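Local coordinates for concanavalin A-like lectin protein kinase family protein (Theobroma cacao, PDB 6CTH) that probably acts as a receptor-like serine/threonine protein kinase, transferring phosphate from ATP to protein substrates, and here holds an oxindole inhibitor, at residues N8-V13 with E86-Y91; S15-E20 with S30-F35; W232-Y237 with C269-H274; L262-L267 with P294-S299. All coordinates share one frame; numbering follows the deposited sequence.

Overall arrangement
The four contacts fall into two pairs, one in each lobe of the kinase. Contacts 1 and 2 lie in the sheet-bearing lobe with centres about 9 Å apart. They join through packing, Met88 SD 3.3 Å from Phe17 CZ, and through probable backbone hydrogen bonds such as Val13 O to Phe35 N. Both reach the inhibitor, contact 1 through Tyr91 and contact 2 through Val31. Contacts 3 and 4 share the helical lobe, their centres about 6 Å apart, and are tied by a probable hydrogen bond from Trp234 NE1 to Pro297 O (2.9 Å). The pairs sit on opposite sides of the chain's centre: contacts 1 and 4 have centres about 45 Å apart.

Contact 1: residues N8-V13 with E86-Y91; sequences NELAKV and ELMLVY. With FE7 (N-{(3Z)-2-oxo-3-[phenyl({4-[(piperidin-1-yl)methyl]phenyl}amino)methylidene]-2,3-dihydro-1H-indol-5-yl}ethanesulfonamide), chain B.
Leu10 packs on Met88 and Val90 of a strand whose one ring, Tyr91, faces the inhibitor instead. Tyr91 lies near the end of strand 86-92, and one face of its phenol is covered by the oxindole of FE7, whose C7 stands 3.6 Å above the ring plane, displaced toward the rim. The approach begins closer to the backbone, where Tyr91 CB lies 3.5 Å from FE7 C6. Tyr91 OH, at the other end of the ring, is hydrogen-bonded to Glu62 OE2.

The helix meets the strand through purely apolar groups. Leu10 points at the strand, and its branches divide the work: CD1 goes to Met88, CD2 to Val90. Leu10 and Met88 reach toward each other tip to tip, CD1 of Leu10 being 3.6 Å from CE of Met88. The bend of the methionine at its thioether (chi3 -88°) turns this methyl back beside the leucine, so that CE also lies 4.0 Å from Leu10 CB. At Val90, CG2 receives Leu10 CD2 at 4.1 Å, a looser touch. Leucine's two methyls let one side chain reach two strand residues, valine offers a short branched surface, and unbranched methionine can bend to follow its neighbours; Val45 and Cys81 add to the same layer.

Alternation along the strand thus gives Met88 and Val90 to helix 7-14, and Leu89 to helix 54-66 beyond the other side of the sheet. Tyr91 is followed at once by Glu92, whose O, like Met94 N two residues further on, is hydrogen-bonded to FE7, an arrangement consistent with a tyrosine gatekeeper before the hinge of the kinase ATP pocket.

Contact 2: residues S15-E20 with S30-F35; sequences SNFNAE and SVYRGF. With FE7 (N-{(3Z)-2-oxo-3-[phenyl({4-[(piperidin-1-yl)methyl]phenyl}amino)methylidene]-2,3-dihydro-1H-indol-5-yl}ethanesulfonamide), chain B.
Tyr32 carries the meeting of segment 30-35 of strand 29-36 with Phe17 and Asn18. The strand follows the glycine-rich loop of the kinase N-lobe, and Ser30 OG is hydrogen-bonded to Glu25. Val31, the valine just beyond that loop, lines the ATP pocket, here occupied by FE7, its CB 3.8 Å from C12 of the inhibitor's phenyl group; a small branched side chain suits a wall for a flat ring.

Tyr32 turns toward the loop 15-20. Phe17 CB stands over the centre of its ring, 4.0 Å from the centroid, a CH-pi contact. The phenylalanine ring presents its edge to the same tyrosine, T-shaped, with planes at 75° and the two CD1 atoms 3.8 Å apart. Phe17 O comes within 3.3 Å of Tyr32 CE2, and Asn18 O lies at the tyrosine's edge, in plane, 3.6 Å from Tyr32 CD2. Farther along, Phe35 stacks on Tyr42.

Asn18 OD1 accepts from Glu20 N (2.9 Å) in an Asx turn. A water gives a hydrogen bond to Phe17 O and makes another with Tyr32 OH. Tyrosine therefore suits this half-exposed place: its face offers pi density to the C-H groups of Phe17, while its hydroxyl reaches the loop carbonyl through water.

Contact 3: residues W232-Y237 with C269-H274; sequences WVWESY and CAHPSH
Trp234 and His271 both adopt first torsions well away from the usual staggered values, and the two turns bring their rings together. In Trp234, chi1 of -147° carries the indole out from helix 229-238, benzo end foremost; in His271, chi1 of -134° swings the imidazole across its path. CH2 of Trp234 stands 3.8 Å above the imidazole plane, over the centre of the ring, at 3.9 Å from both CD2 and NE2 of His271. The result is a T-shaped pair, the edge of the tryptophan six-membered ring toward the histidine face, with planes at 83°.

In the helical lobe this joins helix 229-238 to the loop between helices 256-269 and 280-287, where His271 O accepts a hydrogen bond from Arg277 NE. The indole's CZ3 lies 4.0 Å from Pro272 CD and 4.1 Å from Ala270 O, an oxygen near the plane of the indole. Ala270, just past the end of helix 256-269, is probably small enough to let the indole approach, and the rigid pyrrolidine supplies an apolar surface.

Within the helix, Ser236 OG and Ser236 N reach Trp232 O from opposite faces of its plane, OG at 3.0 Å. The same hydroxyl oxygen sits over the centre of the Trp232 ring.

Tryptophan suits its place at 234 because its two ends differ: NE1 is hydrogen-bonded to Pro297 O, while the slightly positive C-H edge meets aromatic pi density. That edge-on approach probably suits an uncharged imidazole better than a protonated one, although the geometry alone does not settle its ionisation.

Contact 4: residues L262-L267 with P294-S299; sequences LVMVGL and PNLPGS. With ACT (acetate ion), chain D.
The C-terminal tail that follows the last helix of the kinase fold passes across helix 256-269, and Pro294 and Leu296 are the residues by which it lies against Met264 and Leu267. Pro294 and Leu296 point toward the helix, while Asn295 between them points away, the alternation expected of an extended chain.

Met264 meets the tail with its methyl. Its chi3 of 88° swings CE round to 3.2 Å from Pro294 O, a close approach of methyl to carbonyl oxygen. Nearer the helix axis the proline ring takes over: its CG is 3.8 Å from Met264 O and 4.2 Å from Met264 CB. Proline suits the place because it is apolar and compact and its ring holds phi near the value an extended chain can use.

Leu296 works through one branch. Its CD1 settles on the helix between successive turns, 3.6 Å from Met264 O and 3.8 Å from Leu267 CB, so a leucine methyl fills the groove between residues three apart. On the other side of the tail, Asn295 N gives a hydrogen bond of 2.9 Å to OXT of an acetate ion, probably from the crystallisation liquor, and a weak one to its other oxygen.

Different faces of helix 256-269 meet different neighbours. Leu262 faces helices 112-132 and 196-212, Val265 packs on helix 280-287, and Met264 also touches Tyr237 of helix 229-238. With Trp234 NE1 hydrogen-bonded to Pro297 O and Tyr237 OH more weakly to Leu296 O, the tail lies across both helix 256-269 and helix 229-238.

Contact 1: residues N8-V13 with E86-Y91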
# COMPACT_ATOMS: atom_id res chain seq x y z
N ASN A 8 3.94 26.37 -15.81
CA ASN A 8 4.01 26.34 -17.28
C ASN A 8 4.65 25.08 -17.85
O ASN A 8 4.17 24.55 -18.84
CB ASN A 8 4.82 27.52 -17.83
CG ASN A 8 4.09 28.83 -17.68
OD1 ASN A 8 3.12 28.94 -16.93
ND2 ASN A 8 4.57 29.84 -18.38
N GLU A 9 5.75 24.60 -17.24
CA GLU A 9 6.39 23.42 -17.83
C GLU A 9 5.57 22.16 -17.60
O GLU A 9 5.61 21.26 -18.45
CB GLU A 9 7.82 23.23 -17.39
CG GLU A 9 8.03 22.79 -15.96
CD GLU A 9 9.49 23.00 -15.58
OE1 GLU A 9 10.23 22.02 -15.49
OE2 GLU A 9 9.89 24.19 -15.52
N LEU A 10 4.90 22.10 -16.44
CA LEU A 10 4.01 20.97 -16.11
C LEU A 10 2.78 20.95 -17.00
O LEU A 10 2.40 19.89 -17.50
CB LEU A 10 3.59 20.96 -14.62
CG LEU A 10 4.76 20.64 -13.67
CD1 LEU A 10 4.35 20.53 -12.19
CD2 LEU A 10 5.42 19.34 -14.12
N ALA A 11 2.18 22.13 -17.21
CA ALA A 11 1.14 22.32 -18.28
C ALA A 11 1.63 21.82 -19.64
O ALA A 11 0.95 21.06 -20.31
CB ALA A 11 0.74 23.77 -18.37
N LYS A 12 2.83 22.23 -20.04
CA LYS A 12 3.33 21.84 -21.33
C LYS A 12 3.51 20.33 -21.47
O LYS A 12 3.07 19.72 -22.44
CB LYS A 12 4.67 22.55 -21.62
CG LYS A 12 4.84 23.08 -23.03
CD LYS A 12 6.26 23.66 -23.17
CE LYS A 12 6.40 24.73 -24.24
NZ LYS A 12 5.35 25.80 -24.15
N VAL A 13 4.14 19.70 -20.49
CA VAL A 13 4.44 18.28 -20.65
C VAL A 13 3.24 17.39 -20.49
O VAL A 13 3.25 16.29 -21.03
CB VAL A 13 5.60 17.80 -19.76
CG1 VAL A 13 6.85 18.56 -20.13
CG2 VAL A 13 5.22 17.89 -18.29
N GLU A 86 -2.07 26.59 -7.47
CA GLU A 86 -1.87 25.20 -7.90
C GLU A 86 -0.69 24.49 -7.17
O GLU A 86 0.43 24.99 -7.09
CB GLU A 86 -1.65 25.13 -9.42
CG GLU A 86 -2.82 25.61 -10.29
CD GLU A 86 -3.70 24.49 -10.82
OE1 GLU A 86 -4.21 24.61 -11.95
OE2 GLU A 86 -3.90 23.49 -10.09
N LEU A 87 -0.99 23.32 -6.65
CA LEU A 87 -0.02 22.48 -5.93
C LEU A 87 0.13 21.19 -6.75
O LEU A 87 -0.89 20.61 -7.17
CB LEU A 87 -0.53 22.13 -4.56
CG LEU A 87 -0.98 23.21 -3.58
CD1 LEU A 87 -1.80 22.60 -2.45
CD2 LEU A 87 0.18 23.97 -3.02
N MET A 88 1.37 20.78 -7.01
CA MET A 88 1.67 19.57 -7.80
C MET A 88 2.91 18.83 -7.38
O MET A 88 3.85 19.45 -6.88
CB MET A 88 1.80 19.92 -9.25
CG MET A 88 0.46 20.46 -9.73
SD MET A 88 0.41 20.43 -11.46
CE MET A 88 1.13 22.04 -11.65
N LEU A 89 2.91 17.51 -7.63
CA LEU A 89 3.97 16.60 -7.21
C LEU A 89 4.39 15.73 -8.40
O LEU A 89 3.53 15.26 -9.18
CB LEU A 89 3.51 15.72 -6.05
CG LEU A 89 3.05 16.44 -4.78
CD1 LEU A 89 2.08 15.56 -3.98
CD2 LEU A 89 4.28 16.84 -3.97
N VAL A 90 5.69 15.53 -8.56
CA VAL A 90 6.21 14.86 -9.74
C VAL A 90 7.00 13.64 -9.35
O VAL A 90 7.84 13.73 -8.45
CB VAL A 90 7.15 15.82 -10.55
CG1 VAL A 90 7.53 15.17 -11.88
CG2 VAL A 90 6.46 17.13 -10.81
N TYR A 91 6.78 12.53 -10.04
CA TYR A 91 7.39 11.23 -9.75
C TYR A 91 7.84 10.56 -11.04
O TYR A 91 7.44 10.99 -12.13
CB TYR A 91 6.37 10.31 -9.08
CG TYR A 91 5.58 10.88 -7.94
CD1 TYR A 91 4.40 11.56 -8.14
CD2 TYR A 91 5.99 10.66 -6.62
CE1 TYR A 91 3.63 11.99 -7.08
CE2 TYR A 91 5.26 11.13 -5.57
CZ TYR A 91 4.10 11.80 -5.77
OH TYR A 91 3.35 12.23 -4.71
C4 FE7 B . 1.97 6.94 -10.01
C14 FE7 B . -3.02 5.53 -10.04
C5 FE7 B . 3.29 7.40 -9.91
C6 FE7 B . 3.75 8.06 -8.79
C11 FE7 B . -0.55 5.61 -11.33
C7 FE7 B . 2.88 8.25 -7.73
C8 FE7 B . 3.18 6.41 -11.94
C9 FE7 B . 1.84 6.31 -11.32
C10 FE7 B . 0.79 5.67 -11.94
C12 FE7 B . -1.31 6.76 -11.18
C13 FE7 B . -2.54 6.72 -10.54
N1 FE7 B . 3.98 7.06 -11.07
N2 FE7 B . 1.03 5.01 -13.08
C3 FE7 B . 1.11 7.12 -8.93
N3 FE7 B . -2.43 2.88 -18.07
O2 FE7 B . 3.52 6.00 -13.05
C2 FE7 B . 1.58 7.75 -7.77
N FE7 B . 0.81 7.83 -6.58
S FE7 B . -0.68 7.29 -6.26
O FE7 B . -1.37 7.07 -7.50
O1 FE7 B . -1.25 8.17 -5.29
C1 FE7 B . -0.24 5.76 -5.52
C FE7 B . 0.92 6.02 -4.59
C16 FE7 B . -1.06 4.41 -10.84
C15 FE7 B . -2.28 4.38 -10.19
C17 FE7 B . 0.22 4.32 -14.01
C22 FE7 B . -1.16 4.27 -13.90
C21 FE7 B . -1.90 3.55 -14.82
C20 FE7 B . -1.29 2.87 -15.86
C19 FE7 B . 0.09 2.92 -15.96
C18 FE7 B . 0.84 3.64 -15.05
C23 FE7 B . -2.11 2.10 -16.86
C28 FE7 B . -3.09 2.04 -19.07
C27 FE7 B . -3.34 2.81 -20.35
C26 FE7 B . -4.15 4.06 -20.09
C25 FE7 B . -3.55 4.87 -18.97
C24 FE7 B . -3.30 4.01 -17.75

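Contact 2: residues S15-E20 with S30-F35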
# COMPACT_ATOMS: atom_id res chain seq x y z
N SER A 15 0.13 18.43 -21.61
CA SER A 15 -0.84 18.98 -22.55
C SER A 15 -2.03 19.59 -21.82
O SER A 15 -3.18 19.27 -22.13
CB SER A 15 -1.33 17.92 -23.55
OG SER A 15 -0.30 17.56 -24.44
N ASN A 16 -1.73 20.49 -20.87
CA ASN A 16 -2.71 21.14 -20.02
C ASN A 16 -3.57 20.11 -19.33
O ASN A 16 -4.80 20.18 -19.34
CB ASN A 16 -3.56 22.15 -20.83
CG ASN A 16 -2.77 23.37 -21.24
OD1 ASN A 16 -1.75 23.71 -20.61
ND2 ASN A 16 -3.21 24.04 -22.34
N PHE A 17 -2.90 19.11 -18.74
CA PHE A 17 -3.58 18.04 -18.01
C PHE A 17 -4.76 17.45 -18.76
O PHE A 17 -5.87 17.32 -18.24
CB PHE A 17 -3.99 18.59 -16.64
CG PHE A 17 -2.84 19.18 -15.88
CD1 PHE A 17 -1.96 18.35 -15.20
CD2 PHE A 17 -2.60 20.55 -15.92
CE1 PHE A 17 -0.87 18.88 -14.53
CE2 PHE A 17 -1.52 21.10 -15.25
CZ PHE A 17 -0.65 20.26 -14.56
N ASN A 18 -4.48 17.09 -20.01
CA ASN A 18 -5.50 16.59 -20.94
C ASN A 18 -5.98 15.26 -20.40
O ASN A 18 -5.19 14.43 -19.88
CB ASN A 18 -4.91 16.37 -22.34
CG ASN A 18 -5.96 16.12 -23.40
OD1 ASN A 18 -6.53 15.04 -23.44
ND2 ASN A 18 -6.19 17.11 -24.28
N ALA A 19 -7.28 15.01 -20.57
CA ALA A 19 -7.84 13.81 -20.08
C ALA A 19 -7.23 12.54 -20.67
O ALA A 19 -7.14 11.51 -19.98
CB ALA A 19 -9.39 13.81 -20.26
N GLU A 20 -6.77 12.61 -21.92
CA GLU A 20 -6.12 11.48 -22.56
C GLU A 20 -4.81 11.13 -21.83
O GLU A 20 -4.33 10.01 -21.95
CB GLU A 20 -5.85 11.72 -24.04
CG GLU A 20 -7.11 11.75 -24.91
CD GLU A 20 -6.85 12.00 -26.40
OE1 GLU A 20 -7.71 12.70 -27.03
OE2 GLU A 20 -5.78 11.54 -26.93
N SER A 30 -5.65 13.85 -9.25
CA SER A 30 -5.47 13.03 -10.42
C SER A 30 -3.99 13.00 -10.81
O SER A 30 -3.29 14.00 -10.67
CB SER A 30 -6.25 13.61 -11.59
OG SER A 30 -7.65 13.42 -11.35
N VAL A 31 -3.55 11.88 -11.37
CA VAL A 31 -2.16 11.76 -11.85
C VAL A 31 -2.16 11.67 -13.37
O VAL A 31 -2.92 10.88 -13.98
CB VAL A 31 -1.50 10.52 -11.25
CG1 VAL A 31 -0.02 10.43 -11.63
CG2 VAL A 31 -1.66 10.51 -9.72
N TYR A 32 -1.26 12.45 -13.99
CA TYR A 32 -1.14 12.56 -15.45
C TYR A 32 0.23 12.14 -15.93
O TYR A 32 1.21 12.44 -15.24
CB TYR A 32 -1.40 13.99 -15.88
CG TYR A 32 -2.82 14.44 -15.59
CD1 TYR A 32 -3.17 14.90 -14.32
CD2 TYR A 32 -3.81 14.41 -16.57
CE1 TYR A 32 -4.45 15.30 -14.02
CE2 TYR A 32 -5.10 14.78 -16.28
CZ TYR A 32 -5.41 15.26 -15.01
OH TYR A 32 -6.68 15.66 -14.68
N ARG A 33 0.29 11.54 -17.11
CA ARG A 33 1.55 11.18 -17.72
C ARG A 33 2.06 12.46 -18.39
O ARG A 33 1.31 13.14 -19.08
CB ARG A 33 1.34 10.09 -18.76
CG ARG A 33 2.62 9.44 -19.26
CD ARG A 33 2.32 8.44 -20.37
NE ARG A 33 2.48 9.04 -21.69
CZ ARG A 33 1.47 9.42 -22.47
NH1 ARG A 33 1.73 9.96 -23.65
NH2 ARG A 33 0.22 9.26 -22.08
N GLY A 34 3.32 12.79 -18.17
CA GLY A 34 3.95 13.99 -18.74
C GLY A 34 5.08 13.49 -19.61
O GLY A 34 5.72 12.53 -19.24
N PHE A 35 5.30 14.12 -20.76
CA PHE A 35 6.33 13.71 -21.74
C PHE A 35 7.37 14.80 -21.79
O PHE A 35 7.05 15.96 -22.04
CB PHE A 35 5.70 13.46 -23.12
CG PHE A 35 6.69 13.10 -24.22
CD1 PHE A 35 7.78 12.25 -23.98
CD2 PHE A 35 6.50 13.58 -25.52
CE1 PHE A 35 8.67 11.92 -25.00
CE2 PHE A 35 7.38 13.25 -26.54
CZ PHE A 35 8.46 12.42 -26.28
C4 FE7 B . 1.97 6.94 -10.01
C14 FE7 B . -3.02 5.53 -10.04
C5 FE7 B . 3.29 7.40 -9.91
C6 FE7 B . 3.75 8.06 -8.79
C11 FE7 B . -0.55 5.61 -11.33
C7 FE7 B . 2.88 8.25 -7.73
C8 FE7 B . 3.18 6.41 -11.94
C9 FE7 B . 1.84 6.31 -11.32
C10 FE7 B . 0.79 5.67 -11.94
C12 FE7 B . -1.31 6.76 -11.18
C13 FE7 B . -2.54 6.72 -10.54
N1 FE7 B . 3.98 7.06 -11.07
N2 FE7 B . 1.03 5.01 -13.08
C3 FE7 B . 1.11 7.12 -8.93
N3 FE7 B . -2.43 2.88 -18.07
O2 FE7 B . 3.52 6.00 -13.05
C2 FE7 B . 1.58 7.75 -7.77
N FE7 B . 0.81 7.83 -6.58
S FE7 B . -0.68 7.29 -6.26
O FE7 B . -1.37 7.07 -7.50
O1 FE7 B . -1.25 8.17 -5.29
C1 FE7 B . -0.24 5.76 -5.52
C FE7 B . 0.92 6.02 -4.59
C16 FE7 B . -1.06 4.41 -10.84
C15 FE7 B . -2.28 4.38 -10.19
C17 FE7 B . 0.22 4.32 -14.01
C22 FE7 B . -1.16 4.27 -13.90
C21 FE7 B . -1.90 3.55 -14.82
C20 FE7 B . -1.29 2.87 -15.86
C19 FE7 B . 0.09 2.92 -15.96
C18 FE7 B . 0.84 3.64 -15.05
C23 FE7 B . -2.11 2.10 -16.86
C28 FE7 B . -3.09 2.04 -19.07
C27 FE7 B . -3.34 2.81 -20.35
C26 FE7 B . -4.15 4.06 -20.09
C25 FE7 B . -3.55 4.87 -18.97
C24 FE7 B . -3.30 4.01 -17.75
O HOH W 1 -8.18 15.66 -16.92

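Contact 3: residues W232-Y237 with C269-H274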
# COMPACT_ATOMS: atom_id res chain seq x y z
N TRP A 232 -13.24 -14.30 6.71
CA TRP A 232 -13.26 -15.51 5.90
C TRP A 232 -11.93 -16.22 5.90
O TRP A 232 -11.87 -17.42 5.99
CB TRP A 232 -13.69 -15.17 4.46
CG TRP A 232 -13.62 -16.30 3.51
CD1 TRP A 232 -14.58 -17.27 3.31
CD2 TRP A 232 -12.58 -16.56 2.57
NE1 TRP A 232 -14.18 -18.13 2.30
CE2 TRP A 232 -12.97 -17.71 1.83
CE3 TRP A 232 -11.37 -15.95 2.26
CZ2 TRP A 232 -12.17 -18.25 0.80
CZ3 TRP A 232 -10.57 -16.49 1.24
CH2 TRP A 232 -10.98 -17.64 0.53
N VAL A 233 -10.81 -15.46 5.83
CA VAL A 233 -9.49 -16.09 5.94
C VAL A 233 -9.32 -16.73 7.31
O VAL A 233 -8.84 -17.88 7.42
CB VAL A 233 -8.32 -15.11 5.59
CG1 VAL A 233 -6.98 -15.81 5.76
CG2 VAL A 233 -8.44 -14.64 4.15
N TRP A 234 -9.75 -16.04 8.37
CA TRP A 234 -9.57 -16.58 9.71
C TRP A 234 -10.41 -17.88 9.87
O TRP A 234 -9.90 -18.89 10.39
CB TRP A 234 -9.89 -15.53 10.79
CG TRP A 234 -9.05 -15.71 11.97
CD1 TRP A 234 -8.89 -16.87 12.70
CD2 TRP A 234 -8.24 -14.72 12.63
NE1 TRP A 234 -7.99 -16.67 13.72
CE2 TRP A 234 -7.57 -15.37 13.70
CE3 TRP A 234 -8.00 -13.38 12.41
CZ2 TRP A 234 -6.69 -14.69 14.57
CZ3 TRP A 234 -7.06 -12.71 13.27
CH2 TRP A 234 -6.44 -13.37 14.33
N GLU A 235 -11.63 -17.87 9.37
CA GLU A 235 -12.49 -19.04 9.44
C GLU A 235 -11.85 -20.17 8.64
O GLU A 235 -11.84 -21.30 9.07
CB GLU A 235 -13.89 -18.72 8.92
CG GLU A 235 -14.93 -19.79 9.18
CD GLU A 235 -16.19 -19.58 8.36
OE1 GLU A 235 -16.18 -19.90 7.15
OE2 GLU A 235 -17.19 -19.11 8.92
N SER A 236 -11.30 -19.86 7.47
CA SER A 236 -10.67 -20.89 6.66
C SER A 236 -9.47 -21.51 7.36
O SER A 236 -9.26 -22.71 7.29
CB SER A 236 -10.25 -20.34 5.31
OG SER A 236 -11.36 -20.00 4.52
N TYR A 237 -8.68 -20.68 8.02
CA TYR A 237 -7.51 -21.16 8.76
C TYR A 237 -7.90 -22.08 9.91
O TYR A 237 -7.28 -23.10 10.13
CB TYR A 237 -6.66 -19.99 9.27
CG TYR A 237 -5.75 -20.34 10.41
CD1 TYR A 237 -4.57 -21.03 10.20
CD2 TYR A 237 -6.07 -19.98 11.71
CE1 TYR A 237 -3.74 -21.35 11.25
CE2 TYR A 237 -5.24 -20.29 12.76
CZ TYR A 237 -4.08 -20.98 12.53
OH TYR A 237 -3.27 -21.29 13.59
N CYS A 269 -0.94 -10.17 11.85
CA CYS A 269 -0.84 -8.74 11.62
C CYS A 269 -2.22 -8.11 11.74
O CYS A 269 -2.35 -7.05 12.30
CB CYS A 269 -0.24 -8.44 10.24
SG CYS A 269 1.54 -8.78 10.21
N ALA A 270 -3.24 -8.83 11.28
CA ALA A 270 -4.60 -8.34 11.33
C ALA A 270 -5.36 -8.69 12.59
O ALA A 270 -6.60 -8.64 12.62
CB ALA A 270 -5.36 -8.78 10.08
N HIS A 271 -4.65 -8.99 13.67
CA HIS A 271 -5.31 -9.35 14.91
C HIS A 271 -6.17 -8.19 15.41
O HIS A 271 -5.70 -7.06 15.45
CB HIS A 271 -4.25 -9.64 15.97
CG HIS A 271 -4.50 -10.88 16.75
ND1 HIS A 271 -5.57 -11.02 17.61
CD2 HIS A 271 -3.81 -12.04 16.82
CE1 HIS A 271 -5.53 -12.22 18.17
NE2 HIS A 271 -4.47 -12.86 17.70
N PRO A 272 -7.41 -8.46 15.82
CA PRO A 272 -8.22 -7.38 16.35
C PRO A 272 -7.60 -6.64 17.53
O PRO A 272 -7.74 -5.42 17.62
CB PRO A 272 -9.54 -8.09 16.78
CG PRO A 272 -9.59 -9.25 15.86
CD PRO A 272 -8.18 -9.72 15.70
N SER A 273 -6.84 -7.34 18.35
CA SER A 273 -6.20 -6.75 19.53
C SER A 273 -4.81 -6.25 19.16
O SER A 273 -3.95 -7.04 18.78
CB SER A 273 -6.04 -7.74 20.66
OG SER A 273 -7.25 -8.35 20.81
N HIS A 274 -4.63 -4.94 19.20
CA HIS A 274 -3.36 -4.38 18.76
C HIS A 274 -2.15 -4.91 19.53
O HIS A 274 -1.09 -5.04 18.96
CB HIS A 274 -3.38 -2.85 18.79
CG HIS A 274 -3.48 -2.27 20.16
ND1 HIS A 274 -2.36 -2.00 20.92
CD2 HIS A 274 -4.55 -1.92 20.90
CE1 HIS A 274 -2.75 -1.59 22.12
NE2 HIS A 274 -4.07 -1.50 22.12

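Contact 4: residues L262-L267 with P294-S299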
# COMPACT_ATOMS: atom_id res chain seq x y z
N LEU A 262 2.39 -16.91 4.56
CA LEU A 262 1.77 -15.63 4.20
C LEU A 262 0.43 -15.46 4.87
O LEU A 262 0.16 -14.41 5.42
CB LEU A 262 1.65 -15.46 2.68
CG LEU A 262 1.12 -14.10 2.19
CD1 LEU A 262 1.94 -12.94 2.72
CD2 LEU A 262 1.12 -14.03 0.67
N VAL A 263 -0.41 -16.50 4.85
CA VAL A 263 -1.71 -16.40 5.48
C VAL A 263 -1.60 -16.23 6.98
O VAL A 263 -2.29 -15.40 7.54
CB VAL A 263 -2.60 -17.64 5.14
CG1 VAL A 263 -3.83 -17.71 6.01
CG2 VAL A 263 -3.02 -17.59 3.68
N MET A 264 -0.76 -17.02 7.65
CA MET A 264 -0.66 -16.90 9.09
C MET A 264 -0.05 -15.56 9.53
O MET A 264 -0.48 -14.97 10.52
CB MET A 264 0.04 -18.13 9.73
CG MET A 264 -0.86 -19.40 9.78
SD MET A 264 0.27 -20.74 10.21
CE MET A 264 0.16 -20.60 11.99
N VAL A 265 0.94 -15.08 8.79
CA VAL A 265 1.49 -13.73 9.02
C VAL A 265 0.40 -12.68 8.82
O VAL A 265 0.25 -11.79 9.63
CB VAL A 265 2.69 -13.48 8.08
CG1 VAL A 265 3.00 -12.00 7.91
CG2 VAL A 265 3.90 -14.28 8.57
N GLY A 266 -0.37 -12.81 7.75
CA GLY A 266 -1.46 -11.86 7.53
C GLY A 266 -2.46 -11.77 8.67
O GLY A 266 -2.86 -10.69 9.10
N LEU A 267 -2.90 -12.93 9.17
CA LEU A 267 -3.86 -12.94 10.29
C LEU A 267 -3.26 -12.37 11.57
O LEU A 267 -3.90 -11.66 12.30
CB LEU A 267 -4.39 -14.39 10.50
CG LEU A 267 -5.15 -15.01 9.33
CD1 LEU A 267 -5.40 -16.48 9.64
CD2 LEU A 267 -6.43 -14.24 9.10
N PRO A 294 3.43 -17.92 13.93
CA PRO A 294 2.73 -17.51 15.14
C PRO A 294 1.71 -18.57 15.59
O PRO A 294 1.15 -19.25 14.75
CB PRO A 294 1.95 -16.27 14.70
CG PRO A 294 1.71 -16.51 13.26
CD PRO A 294 3.00 -17.13 12.76
N ASN A 295 1.46 -18.63 16.89
CA ASN A 295 0.36 -19.43 17.46
C ASN A 295 -0.91 -18.57 17.44
O ASN A 295 -1.05 -17.62 18.21
CB ASN A 295 0.66 -19.91 18.88
CG ASN A 295 1.61 -21.11 18.90
OD1 ASN A 295 2.20 -21.46 17.87
ND2 ASN A 295 1.77 -21.73 20.07
N LEU A 296 -1.80 -18.91 16.54
CA LEU A 296 -3.05 -18.16 16.37
C LEU A 296 -4.20 -19.00 16.88
O LEU A 296 -4.17 -20.19 16.67
CB LEU A 296 -3.25 -17.87 14.91
CG LEU A 296 -2.21 -16.90 14.36
CD1 LEU A 296 -2.49 -16.73 12.89
CD2 LEU A 296 -2.26 -15.54 15.06
N PRO A 297 -5.20 -18.39 17.54
CA PRO A 297 -6.43 -19.13 17.78
C PRO A 297 -7.14 -19.44 16.46
O PRO A 297 -7.03 -18.69 15.48
CB PRO A 297 -7.24 -18.16 18.63
CG PRO A 297 -6.79 -16.82 18.14
CD PRO A 297 -5.30 -17.05 18.13
N GLY A 298 -7.89 -20.55 16.45
CA GLY A 298 -8.65 -20.94 15.27
C GLY A 298 -9.83 -20.04 14.97
O GLY A 298 -10.23 -19.91 13.83
N SER A 299 -10.39 -19.38 15.99
CA SER A 299 -11.44 -18.38 15.77
C SER A 299 -10.93 -16.96 15.93
O SER A 299 -10.18 -16.69 16.88
CB SER A 299 -12.59 -18.59 16.75
OG SER A 299 -13.22 -19.81 16.47
C ACT D . 3.27 -16.24 18.91
O ACT D . 2.09 -16.15 19.26
OXT ACT D . 3.65 -17.13 18.14
CH3 ACT D . 4.21 -15.14 19.30